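Putative beta-glucosidase (Bifidobacterium adolescentis, PDB 5WAB) hydrolyses beta-glucosidic bonds as a family 3 glycoside hydrolase, and probably also removes terminal alpha-L-arabinopyranosyl units from ginsenoside Rb2. Local coordinates at residues S78-W81 against L85-Q88; F551-V556 against D654-A659; V556-T561 against A566-T571; A570-T575 against A580-Q585; R606-K611 against A616-D621. All coordinates share one frame; numbering follows the deposited sequence.

Contact 1 (S78-W81 against L85-Q88); sequences SSSW and LIHQ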
# COMPACT_ATOMS: atom_id res chain seq x y z
N SER A 78 -3.31 0.38 5.47
CA SER A 78 -2.79 -0.96 5.26
C SER A 78 -2.69 -1.77 6.55
O SER A 78 -2.51 -2.99 6.48
CB SER A 78 -1.41 -0.89 4.61
OG SER A 78 -0.50 -0.16 5.42
N SER A 79 -2.80 -1.13 7.71
CA SER A 79 -2.82 -1.86 8.97
C SER A 79 -4.12 -2.60 9.20
O SER A 79 -4.18 -3.46 10.08
CB SER A 79 -2.55 -0.90 10.13
OG SER A 79 -1.37 -0.14 9.90
N SER A 80 -5.17 -2.29 8.44
CA SER A 80 -6.50 -2.86 8.67
C SER A 80 -6.61 -4.30 8.19
O SER A 80 -7.38 -5.07 8.77
CB SER A 80 -7.56 -2.00 7.98
OG SER A 80 -7.37 -2.05 6.57
N TRP A 81 -5.90 -4.67 7.12
CA TRP A 81 -6.03 -5.99 6.49
C TRP A 81 -7.50 -6.30 6.21
O TRP A 81 -7.96 -7.43 6.34
CB TRP A 81 -5.40 -7.08 7.36
CG TRP A 81 -3.90 -6.95 7.54
CD1 TRP A 81 -3.22 -5.84 7.94
CD2 TRP A 81 -2.92 -7.98 7.36
NE1 TRP A 81 -1.87 -6.11 8.00
CE2 TRP A 81 -1.66 -7.41 7.66
CE3 TRP A 81 -2.97 -9.33 6.98
CZ2 TRP A 81 -0.47 -8.14 7.58
CZ3 TRP A 81 -1.79 -10.05 6.91
CH2 TRP A 81 -0.56 -9.45 7.20
N LEU A 85 -13.55 -2.96 4.23
CA LEU A 85 -13.51 -1.57 4.69
C LEU A 85 -12.83 -0.67 3.66
O LEU A 85 -13.27 0.46 3.43
CB LEU A 85 -12.79 -1.49 6.04
CG LEU A 85 -12.45 -0.10 6.58
CD1 LEU A 85 -13.70 0.68 6.86
CD2 LEU A 85 -11.60 -0.23 7.83
N ILE A 86 -11.76 -1.16 3.03
CA ILE A 86 -11.09 -0.40 1.98
C ILE A 86 -12.02 -0.21 0.78
O ILE A 86 -12.08 0.87 0.18
CB ILE A 86 -9.78 -1.09 1.58
CG1 ILE A 86 -8.86 -1.22 2.80
CG2 ILE A 86 -9.11 -0.37 0.41
CD1 ILE A 86 -7.66 -2.11 2.58
N HIS A 87 -12.79 -1.26 0.45
CA HIS A 87 -13.78 -1.14 -0.61
C HIS A 87 -14.81 -0.07 -0.28
O HIS A 87 -15.33 0.60 -1.18
CB HIS A 87 -14.48 -2.49 -0.82
CG HIS A 87 -15.48 -2.49 -1.93
ND1 HIS A 87 -16.74 -1.93 -1.81
CD2 HIS A 87 -15.41 -2.97 -3.20
CE1 HIS A 87 -17.40 -2.08 -2.94
NE2 HIS A 87 -16.62 -2.71 -3.80
N GLN A 88 -15.08 0.11 1.00
CA GLN A 88 -16.06 1.10 1.45
C GLN A 88 -15.50 2.52 1.37
O GLN A 88 -16.24 3.45 1.03
CB GLN A 88 -16.48 0.75 2.87
CG GLN A 88 -17.65 1.51 3.40
CD GLN A 88 -18.17 0.92 4.69
OE1 GLN A 88 -17.73 -0.15 5.12
NE2 GLN A 88 -19.12 1.61 5.31
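Ser-80 faces the first full turn of helix 83-99, touching Leu-85 and Ile-86 across a short helix-loop-helix connection in the N-terminal, TIM-barrel-type domain of the family 3 fold. The touch is light and comes from the ends of the two aliphatic chains. Ser-80 OG sits over the tip of Ile-86, 4.0 Å from CD1, with Ile-86 CG1 just behind. On the same serine, CB rather than the hydroxyl meets the leucine, 4.4 Å from Leu-85 CD2, so the two methyl-bearing branches reach the one small residue together. Ile-86 gets there because CG1 lies anti to its carbonyl carbon and the chain then runs extended to CD1 (chi2 169°). The hydroxyl is not spent on these apolar neighbours. With chi1 at 65°, OG stands between the backbone N and the carbonyl carbon of Ser-80, where it hydrogen-bonds to Leu-77 O and makes a weak bond with Asn-82 N, tying the loop back onto the end of helix 74-77. Further out, the start of the second helix is held by a hydrogen bond from Leu-85 N to Asn-82 OD1. Helix 129-144 and the adjoining loop pack against Ile-86 through Ile-139 and Trp-125, while Leu-85 rests on Gln-310 of helix 301-313. All three touching residues are therefore buried. Trp-81 turns the chain with positive phi and begins its side chain away from the helix, and its NE1 hydrogen-bonds to Lys-493 O.

Contact 2 (F551-V556 against D654-A659); sequences FAIDGV and DIAAVA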
# COMPACT_ATOMS: atom_id res chain seq x y z
N PHE A 551 -6.91 -14.24 21.76
CA PHE A 551 -7.46 -15.16 20.78
C PHE A 551 -6.67 -16.46 20.78
O PHE A 551 -5.50 -16.50 21.16
CB PHE A 551 -7.46 -14.52 19.37
CG PHE A 551 -8.28 -13.27 19.28
CD1 PHE A 551 -7.74 -12.04 19.62
CD2 PHE A 551 -9.61 -13.32 18.88
CE1 PHE A 551 -8.49 -10.88 19.56
CE2 PHE A 551 -10.37 -12.16 18.81
CZ PHE A 551 -9.81 -10.94 19.15
N ALA A 552 -7.34 -17.53 20.35
CA ALA A 552 -6.74 -18.85 20.25
C ALA A 552 -7.14 -19.48 18.93
O ALA A 552 -8.29 -19.33 18.50
CB ALA A 552 -7.16 -19.75 21.42
N ILE A 553 -6.20 -20.16 18.29
CA ILE A 553 -6.43 -20.83 17.02
C ILE A 553 -6.29 -22.33 17.21
O ILE A 553 -5.28 -22.80 17.74
CB ILE A 553 -5.46 -20.32 15.93
CG1 ILE A 553 -5.72 -18.84 15.66
CG2 ILE A 553 -5.61 -21.12 14.66
CD1 ILE A 553 -4.75 -18.23 14.68
N ASP A 554 -7.31 -23.07 16.79
CA ASP A 554 -7.24 -24.53 16.81
C ASP A 554 -8.06 -25.06 15.64
O ASP A 554 -8.57 -24.29 14.82
CB ASP A 554 -7.73 -25.08 18.16
CG ASP A 554 -9.13 -24.60 18.52
OD1 ASP A 554 -9.77 -23.92 17.70
OD2 ASP A 554 -9.59 -24.93 19.65
N GLY A 555 -8.20 -26.38 15.58
CA GLY A 555 -8.93 -26.98 14.48
C GLY A 555 -8.33 -26.70 13.12
O GLY A 555 -9.06 -26.69 12.12
N VAL A 556 -7.02 -26.46 13.06
CA VAL A 556 -6.37 -26.16 11.79
C VAL A 556 -6.25 -27.44 10.98
O VAL A 556 -5.70 -28.44 11.46
CB VAL A 556 -5.00 -25.51 12.02
CG1 VAL A 556 -4.30 -25.27 10.69
CG2 VAL A 556 -5.15 -24.20 12.78
N ASP A 654 4.46 -15.40 14.68
CA ASP A 654 3.48 -15.92 15.65
C ASP A 654 2.65 -16.96 14.91
O ASP A 654 1.52 -16.71 14.51
CB ASP A 654 2.59 -14.82 16.22
CG ASP A 654 3.29 -13.97 17.26
OD1 ASP A 654 3.54 -14.49 18.37
OD2 ASP A 654 3.59 -12.79 16.97
N ILE A 655 3.22 -18.15 14.74
CA ILE A 655 2.55 -19.23 14.04
C ILE A 655 1.85 -20.11 15.07
O ILE A 655 2.47 -20.55 16.04
CB ILE A 655 3.54 -20.04 13.19
CG1 ILE A 655 4.26 -19.13 12.20
CG2 ILE A 655 2.82 -21.18 12.49
CD1 ILE A 655 3.32 -18.34 11.31
N ALA A 656 0.56 -20.34 14.87
CA ALA A 656 -0.21 -21.14 15.81
C ALA A 656 -0.17 -22.62 15.46
O ALA A 656 -0.10 -23.46 16.36
CB ALA A 656 -1.65 -20.65 15.87
N ALA A 657 -0.22 -22.95 14.17
CA ALA A 657 -0.24 -24.34 13.75
C ALA A 657 0.36 -24.43 12.36
O ALA A 657 0.33 -23.47 11.59
CB ALA A 657 -1.66 -24.91 13.77
N VAL A 658 0.92 -25.60 12.05
CA VAL A 658 1.48 -25.87 10.73
C VAL A 658 1.00 -27.23 10.27
O VAL A 658 0.56 -28.06 11.07
CB VAL A 658 3.03 -25.80 10.71
CG1 VAL A 658 3.51 -24.42 11.13
CG2 VAL A 658 3.62 -26.87 11.61
N ALA A 659 1.08 -27.45 8.96
CA ALA A 659 0.73 -28.73 8.36
C ALA A 659 1.44 -28.82 7.02
O ALA A 659 1.59 -27.82 6.33
CB ALA A 659 -0.78 -28.88 8.18
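Between Ile-553 and Ala-656, and between Val-556 and Ala-657, there is no flat group at all: neither ring face nor edge takes part, and the meeting is wholly aliphatic. Ile-553 lays its branched carbon against the methyl of the alanine, with CB 3.8 Å from Ala-656 CB. Its CD1 arches past the same methyl at 4.1 Å from Ala-656 CB, and CG2 stands about as near, so one small group is met by three carbons of the isoleucine. The backbone itself directs CB there; chi1 of -64° sets CG1 anti to the carbonyl carbon, and the extended chi2 carries CD1 past the methyl. Val-556 does the same to the next alanine: its CG2 lies 3.7 Å from Ala-657 CB, and CG1 is the more distant branch. Two consecutive alanines can both point toward the other strand because the chain is irregular at this point. Ala-656 and Ala-657 both pair with Val-648 in a classic beta bulge, and the helical psi of Ala-656 (-38°) breaks the usual alternation of sides. On the facing strand, Gly-555 with its positive phi lies between Asp-554, whose side chain starts away from the contact, and Val-556, which faces it. Val-556 also rests on Val-648 and Ala-570, and Ile-553 on Thr-650. Strands 551-560 and 654-663 are outermost in their respective antiparallel sheets, and their side chains meet face to face along one margin of a beta sandwich, the fibronectin type III-like module of this enzyme.

Contact 3 (V556-T561 against A566-T571); sequences VNVAKT and AHVTAT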
# COMPACT_ATOMS: atom_id res chain seq x y z
N VAL A 556 -7.02 -26.46 13.06
CA VAL A 556 -6.37 -26.16 11.79
C VAL A 556 -6.25 -27.44 10.98
O VAL A 556 -5.70 -28.44 11.46
CB VAL A 556 -5.00 -25.51 12.02
CG1 VAL A 556 -4.30 -25.27 10.69
CG2 VAL A 556 -5.15 -24.20 12.78
N ASN A 557 -6.77 -27.41 9.76
CA ASN A 557 -6.71 -28.57 8.88
C ASN A 557 -6.38 -28.09 7.47
O ASN A 557 -7.07 -27.22 6.93
CB ASN A 557 -8.02 -29.36 8.89
CG ASN A 557 -7.93 -30.64 8.10
OD1 ASN A 557 -8.39 -30.72 6.97
ND2 ASN A 557 -7.33 -31.67 8.71
N VAL A 558 -5.32 -28.63 6.89
CA VAL A 558 -4.92 -28.31 5.53
C VAL A 558 -5.11 -29.57 4.69
O VAL A 558 -4.63 -30.65 5.06
CB VAL A 558 -3.46 -27.81 5.48
CG1 VAL A 558 -3.08 -27.40 4.07
CG2 VAL A 558 -3.26 -26.65 6.45
N ALA A 559 -5.83 -29.44 3.58
CA ALA A 559 -6.15 -30.57 2.73
C ALA A 559 -5.80 -30.25 1.29
O ALA A 559 -6.03 -29.13 0.81
CB ALA A 559 -7.64 -30.94 2.84
N LYS A 560 -5.21 -31.23 0.61
CA LYS A 560 -4.90 -31.09 -0.81
C LYS A 560 -6.18 -31.20 -1.63
O LYS A 560 -7.01 -32.07 -1.38
CB LYS A 560 -3.89 -32.17 -1.20
CG LYS A 560 -3.29 -32.05 -2.59
CD LYS A 560 -2.20 -33.12 -2.75
CE LYS A 560 -1.52 -33.06 -4.10
NZ LYS A 560 -0.44 -34.07 -4.22
N THR A 561 -6.36 -30.28 -2.58
CA THR A 561 -7.57 -30.23 -3.40
C THR A 561 -7.30 -30.44 -4.89
O THR A 561 -8.21 -30.29 -5.70
CB THR A 561 -8.31 -28.91 -3.19
OG1 THR A 561 -7.44 -27.81 -3.52
CG2 THR A 561 -8.78 -28.79 -1.75
N ALA A 566 -4.25 -26.64 -2.49
CA ALA A 566 -4.57 -27.05 -1.14
C ALA A 566 -5.64 -26.13 -0.58
O ALA A 566 -5.95 -25.08 -1.15
CB ALA A 566 -3.33 -27.05 -0.24
N HIS A 567 -6.21 -26.54 0.55
CA HIS A 567 -7.27 -25.78 1.20
C HIS A 567 -7.04 -25.78 2.70
O HIS A 567 -6.74 -26.83 3.29
CB HIS A 567 -8.65 -26.38 0.87
CG HIS A 567 -9.79 -25.64 1.49
ND1 HIS A 567 -10.48 -26.12 2.58
CD2 HIS A 567 -10.35 -24.45 1.18
CE1 HIS A 567 -11.42 -25.26 2.92
NE2 HIS A 567 -11.37 -24.23 2.09
N VAL A 568 -7.22 -24.63 3.32
CA VAL A 568 -6.91 -24.44 4.74
C VAL A 568 -8.20 -24.22 5.50
O VAL A 568 -9.06 -23.44 5.08
CB VAL A 568 -5.96 -23.26 4.96
CG1 VAL A 568 -5.53 -23.23 6.41
CG2 VAL A 568 -4.76 -23.40 4.06
N THR A 569 -8.32 -24.88 6.64
CA THR A 569 -9.48 -24.70 7.50
C THR A 569 -8.98 -24.49 8.92
O THR A 569 -8.11 -25.23 9.37
CB THR A 569 -10.36 -25.94 7.38
OG1 THR A 569 -10.48 -26.25 5.99
CG2 THR A 569 -11.78 -25.72 8.00
N ALA A 570 -9.52 -23.48 9.61
CA ALA A 570 -9.09 -23.17 10.97
C ALA A 570 -10.21 -22.48 11.74
O ALA A 570 -11.10 -21.86 11.16
CB ALA A 570 -7.85 -22.28 10.96
N THR A 571 -10.14 -22.57 13.07
CA THR A 571 -11.07 -21.90 13.98
C THR A 571 -10.32 -20.90 14.84
O THR A 571 -9.30 -21.24 15.45
CB THR A 571 -11.78 -22.89 14.90
OG1 THR A 571 -12.54 -23.83 14.14
CG2 THR A 571 -12.73 -22.13 15.84
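Thr-569 O is approached by two donors of the facing strand: Asn-557 N hydrogen-bonds to it at 2.6 Å, lying in the carbonyl plane, and the CA-H of Val-556 adds a longer contact. The return bond runs from Thr-569 N to Asn-557 O at 2.7 Å, bent to 145° at the hydrogen, which closes a hydrogen-bonded antiparallel pair. Two residues on, Ala-559 and His-567 repeat the pattern, with Ala-559 N 2.8 Å from His-567 O and His-567 N 2.6 Å from Ala-559 O. Between them Val-558 and Val-568 form a non-hydrogen-bonded pair. Their side chains run side by side in the same direction and touch through Val-558 CG2 and Val-568 CG1, 4.1 Å apart. On the opposite face, at the turn, Thr-561 crosses over the histidine stem, its CG2 3.6 Å from His-567 CB. With chi1 at 58°, Thr-561 OG1 is directed to Thr-565 OG1, a hydrogen bond within the turn. The imidazole itself leads on toward Thr-619 and Asp-621. This is a beta hairpin, and its second strand is the middle one of a three-stranded sheet: strand 615-622 bonds to the other edge of 566-571 through Ala-566, Val-568 and Ala-570. The face carrying Val-558 and Val-568 packs onto strand 642-648 at Val-646, and Val-558 also reaches Ala-659 and Val-661 of strand 654-663.

Contact 4 (A570-T575 against A580-Q585); sequences ATVTNT and AAETVQ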
# COMPACT_ATOMS: atom_id res chain seq x y z
N ALA A 570 -9.52 -23.48 9.61
CA ALA A 570 -9.09 -23.17 10.97
C ALA A 570 -10.21 -22.48 11.74
O ALA A 570 -11.10 -21.86 11.16
CB ALA A 570 -7.85 -22.28 10.96
N THR A 571 -10.14 -22.57 13.07
CA THR A 571 -11.07 -21.90 13.98
C THR A 571 -10.32 -20.90 14.84
O THR A 571 -9.30 -21.24 15.45
CB THR A 571 -11.78 -22.89 14.90
OG1 THR A 571 -12.54 -23.83 14.14
CG2 THR A 571 -12.73 -22.13 15.84
N VAL A 572 -10.83 -19.68 14.91
CA VAL A 572 -10.26 -18.64 15.76
C VAL A 572 -11.32 -18.26 16.80
O VAL A 572 -12.51 -18.14 16.47
CB VAL A 572 -9.81 -17.41 14.94
CG1 VAL A 572 -10.93 -16.93 14.04
CG2 VAL A 572 -9.31 -16.30 15.85
N THR A 573 -10.89 -18.09 18.04
CA THR A 573 -11.82 -17.90 19.16
C THR A 573 -11.36 -16.74 20.03
O THR A 573 -10.18 -16.65 20.37
CB THR A 573 -11.91 -19.18 20.00
OG1 THR A 573 -12.20 -20.30 19.14
CG2 THR A 573 -13.00 -19.05 21.05
N ASN A 574 -12.29 -15.85 20.35
CA ASN A 574 -12.02 -14.77 21.30
C ASN A 574 -12.14 -15.34 22.71
O ASN A 574 -13.24 -15.61 23.19
CB ASN A 574 -12.98 -13.61 21.09
CG ASN A 574 -12.62 -12.39 21.91
OD1 ASN A 574 -11.97 -12.49 22.96
ND2 ASN A 574 -13.05 -11.22 21.45
N THR A 575 -11.00 -15.53 23.38
CA THR A 575 -10.94 -16.15 24.70
C THR A 575 -10.91 -15.13 25.83
O THR A 575 -10.44 -15.45 26.93
CB THR A 575 -9.72 -17.06 24.79
OG1 THR A 575 -8.53 -16.29 24.59
CG2 THR A 575 -9.79 -18.16 23.74
N ALA A 580 -13.24 -7.77 20.09
CA ALA A 580 -12.14 -7.26 19.28
C ALA A 580 -11.98 -8.13 18.04
O ALA A 580 -12.54 -9.23 17.95
CB ALA A 580 -10.84 -7.21 20.08
N ALA A 581 -11.20 -7.63 17.08
CA ALA A 581 -10.96 -8.32 15.83
C ALA A 581 -9.56 -8.92 15.80
O ALA A 581 -8.61 -8.36 16.35
CB ALA A 581 -11.12 -7.37 14.64
N GLU A 582 -9.44 -10.06 15.13
CA GLU A 582 -8.17 -10.75 14.95
C GLU A 582 -7.96 -11.02 13.47
O GLU A 582 -8.91 -11.34 12.75
CB GLU A 582 -8.15 -12.08 15.74
CG GLU A 582 -6.89 -12.92 15.57
CD GLU A 582 -5.64 -12.25 16.10
OE1 GLU A 582 -5.29 -12.49 17.27
OE2 GLU A 582 -5.02 -11.48 15.34
N THR A 583 -6.72 -10.89 13.01
CA THR A 583 -6.39 -11.11 11.61
C THR A 583 -5.53 -12.36 11.50
O THR A 583 -4.33 -12.33 11.82
CB THR A 583 -5.68 -9.90 11.02
OG1 THR A 583 -6.56 -8.77 11.07
CG2 THR A 583 -5.30 -10.17 9.56
N VAL A 584 -6.13 -13.46 11.04
CA VAL A 584 -5.42 -14.71 10.85
C VAL A 584 -4.65 -14.65 9.54
O VAL A 584 -5.17 -14.18 8.52
CB VAL A 584 -6.40 -15.90 10.87
CG1 VAL A 584 -5.67 -17.21 10.64
CG2 VAL A 584 -7.17 -15.93 12.19
N GLN A 585 -3.41 -15.14 9.56
CA GLN A 585 -2.51 -15.03 8.43
C GLN A 585 -2.01 -16.42 8.04
O GLN A 585 -1.72 -17.25 8.91
CB GLN A 585 -1.33 -14.10 8.76
CG GLN A 585 -1.77 -12.77 9.36
CD GLN A 585 -0.63 -11.94 9.93
OE1 GLN A 585 0.52 -12.08 9.53
NE2 GLN A 585 -0.96 -11.07 10.87
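Ala-580 opens the strand straight ahead of the amide nitrogen of Asn-574, close to the line of its CG-ND2 bond, in a beta sandwich of fibronectin type III-like kind whose two sheets face each other here. Strand 566-574 belongs to one sheet and strand 580-590 to the other, so the contact is made by side chains across the interior, with short-segment axes 8.6 Å apart. Ala-580 N lies 3.7 Å from Asn-574 ND2, a packing distance. That amide is spent on the connection between the strands and on a neighbouring strand: ND2 hydrogen-bonds to Val-578 O and Leu-610 O, and OD1 to Ser-576 OG. Glu-582 comes next and reaches across with its aliphatic part, CG standing 4.2 Å from Val-572 CG2 where the two chains pass at a slant. A bend at chi2 (64°) then folds the carboxylate back onto its own strand. There OE2 takes Thr-583 N at 2.9 Å with its anti lone pair, and its salt bridge to Lys-493 would help hold the buried charge. Thr-583 points to the other side, onto Lys-607 and Trp-81. Val-584 turns inward again and shares the interior with Ile-618 and Phe-620. In Val-572, chi1 of 52° sets CG2 anti to the backbone N, toward the glutamate stem, and Val-584 CG2 comes up to the fork, 4.1 Å from Val-572 CB and only slightly farther from both its methyls.

Contact 5 (R606-K611 against A616-D621); sequences RKVFLK and AEITFD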
# COMPACT_ATOMS: atom_id res chain seq x y z
N ARG A 606 -7.42 -13.26 6.75
CA ARG A 606 -8.83 -13.02 7.03
C ARG A 606 -8.95 -12.31 8.36
O ARG A 606 -8.43 -12.79 9.38
CB ARG A 606 -9.62 -14.32 7.06
CG ARG A 606 -11.10 -14.07 7.21
CD ARG A 606 -11.65 -13.12 6.11
NE ARG A 606 -13.10 -12.98 6.23
CZ ARG A 606 -13.83 -12.10 5.54
NH1 ARG A 606 -13.23 -11.27 4.69
NH2 ARG A 606 -15.15 -12.03 5.71
N LYS A 607 -9.61 -11.15 8.38
CA LYS A 607 -9.89 -10.42 9.61
C LYS A 607 -11.30 -10.78 10.07
O LYS A 607 -12.24 -10.78 9.27
CB LYS A 607 -9.77 -8.91 9.41
CG LYS A 607 -9.81 -8.11 10.72
CD LYS A 607 -9.47 -6.65 10.48
CE LYS A 607 -9.15 -5.92 11.77
NZ LYS A 607 -8.63 -4.56 11.47
N VAL A 608 -11.44 -11.10 11.36
CA VAL A 608 -12.70 -11.56 11.93
C VAL A 608 -13.00 -10.74 13.18
O VAL A 608 -12.16 -10.65 14.08
CB VAL A 608 -12.65 -13.06 12.28
CG1 VAL A 608 -14.01 -13.53 12.71
CG2 VAL A 608 -12.15 -13.86 11.10
N PHE A 609 -14.19 -10.15 13.23
CA PHE A 609 -14.66 -9.43 14.40
C PHE A 609 -15.44 -10.41 15.27
O PHE A 609 -16.42 -11.01 14.82
CB PHE A 609 -15.53 -8.25 13.96
CG PHE A 609 -14.87 -7.36 12.93
CD1 PHE A 609 -14.91 -7.69 11.58
CD2 PHE A 609 -14.20 -6.20 13.31
CE1 PHE A 609 -14.30 -6.89 10.63
CE2 PHE A 609 -13.59 -5.39 12.36
CZ PHE A 609 -13.64 -5.73 11.02
N LEU A 610 -15.00 -10.58 16.52
CA LEU A 610 -15.57 -11.56 17.43
C LEU A 610 -15.88 -10.92 18.77
O LEU A 610 -15.01 -10.26 19.36
CB LEU A 610 -14.61 -12.74 17.63
CG LEU A 610 -14.29 -13.60 16.42
CD1 LEU A 610 -13.15 -14.54 16.75
CD2 LEU A 610 -15.52 -14.37 16.00
N LYS A 611 -17.11 -11.09 19.24
CA LYS A 611 -17.43 -10.70 20.60
C LYS A 611 -16.81 -11.68 21.60
O LYS A 611 -16.29 -12.74 21.25
CB LYS A 611 -18.93 -10.61 20.83
CG LYS A 611 -19.62 -9.51 20.06
CD LYS A 611 -21.07 -9.43 20.49
CE LYS A 611 -21.80 -8.31 19.77
NZ LYS A 611 -23.22 -8.21 20.23
N ALA A 616 -15.14 -18.54 15.35
CA ALA A 616 -15.49 -18.47 13.95
C ALA A 616 -14.63 -19.44 13.16
O ALA A 616 -13.42 -19.56 13.41
CB ALA A 616 -15.32 -17.06 13.39
N GLU A 617 -15.24 -20.11 12.19
CA GLU A 617 -14.52 -21.01 11.30
C GLU A 617 -14.20 -20.27 10.01
O GLU A 617 -15.11 -19.76 9.35
CB GLU A 617 -15.32 -22.27 11.00
CG GLU A 617 -14.52 -23.28 10.25
CD GLU A 617 -13.62 -24.00 11.22
OE1 GLU A 617 -13.73 -23.71 12.40
OE2 GLU A 617 -12.83 -24.85 10.83
N ILE A 618 -12.92 -20.23 9.64
CA ILE A 618 -12.49 -19.49 8.47
C ILE A 618 -11.71 -20.44 7.57
O ILE A 618 -11.04 -21.36 8.04
CB ILE A 618 -11.64 -18.26 8.82
CG1 ILE A 618 -10.56 -18.62 9.82
CG2 ILE A 618 -12.52 -17.17 9.41
CD1 ILE A 618 -9.59 -17.50 10.08
N THR A 619 -11.79 -20.20 6.26
CA THR A 619 -11.12 -21.04 5.28
C THR A 619 -10.25 -20.20 4.36
O THR A 619 -10.53 -19.02 4.12
CB THR A 619 -12.12 -21.86 4.44
OG1 THR A 619 -12.99 -20.98 3.74
CG2 THR A 619 -12.93 -22.80 5.32
N PHE A 620 -9.21 -20.83 3.82
CA PHE A 620 -8.30 -20.20 2.87
C PHE A 620 -8.12 -21.13 1.68
O PHE A 620 -7.84 -22.32 1.86
CB PHE A 620 -6.94 -19.91 3.51
CG PHE A 620 -7.00 -19.07 4.77
CD1 PHE A 620 -6.87 -17.69 4.71
CD2 PHE A 620 -7.16 -19.67 6.01
CE1 PHE A 620 -6.91 -16.92 5.86
CE2 PHE A 620 -7.20 -18.91 7.17
CZ PHE A 620 -7.07 -17.53 7.09
N ASP A 621 -8.30 -20.59 0.48
CA ASP A 621 -7.94 -21.30 -0.74
C ASP A 621 -6.50 -20.96 -1.11
O ASP A 621 -6.11 -19.79 -1.09
CB ASP A 621 -8.88 -20.90 -1.89
CG ASP A 621 -10.21 -21.64 -1.84
OD1 ASP A 621 -10.27 -22.76 -1.28
OD2 ASP A 621 -11.21 -21.09 -2.36
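Val-608, Leu-610 and Arg-606 look across the interior of the fibronectin type III-like sandwich at Ala-616, Ile-618 and Phe-620, with strand 601-610 in one sheet and strand 615-622 in the other. The axes of the short segments run almost antiparallel (168°) and approach to 9.0 Å, a spacing filled by side chains. Aliphatic packing carries most of it. The methyl of Ala-616 is wedged between two partners, CB lying 3.8 Å from both Val-608 CG1 and Leu-610 CD2. The other branch of Val-608 goes to the isoleucine, CG2 being 3.7 Å from Ile-618 CG2. The valine thus straddles two alternate residues of the opposite strand, one methyl to each. In Ile-618 it is the short branch that faces across: chi1 of 48° puts CG1 between the backbone N and the carbonyl carbon and CG2 anti to the latter, where it also meets Arg-606 CG at 4.1 Å.

The remaining contacts involve the exposed Arg-606 and the buried ring of Phe-620. Of the Arg-606 side chain, CB and CG do the touching. After a bend at chi2 (55°) the chain leads off, and NH1 forms a salt bridge with Glu-84 of helix 83-99, joining this sandwich to the N-terminal domain. Val-584 sits near Ile-618, and Phe-620 also touches Val-568 and Val-586, extending the same core. Arg-606 CB is raised out of the plane of the phenyl ring, 3.9 Å from Phe-620 CE1, whereas the backbone N of Arg-606 lies at the ring's edge, near its plane, 3.8 Å from that same Phe-620 CE1.

From the N terminus, contact 1 closes first, a short local turn into helix 83-99 in the TIM-barrel-type domain. Much later, contact 2 opens at strand 551-560 and closes only at strand 654-663, so contacts 3, 4 and 5 all nest inside its loop. Contact 3 is the hairpin 551-560/566-574; contact 4 begins where it ends, sharing Ala-570 and Thr-571, and crosses to the second sheet. Contact 5 follows in series and crosses between the sheets again, its centre only 6 Å from that of contact 4. Contact 1 joins this sandwich through Trp-81 packing on Thr-583 and Gln-585 and through Ser-80 O with Lys-607.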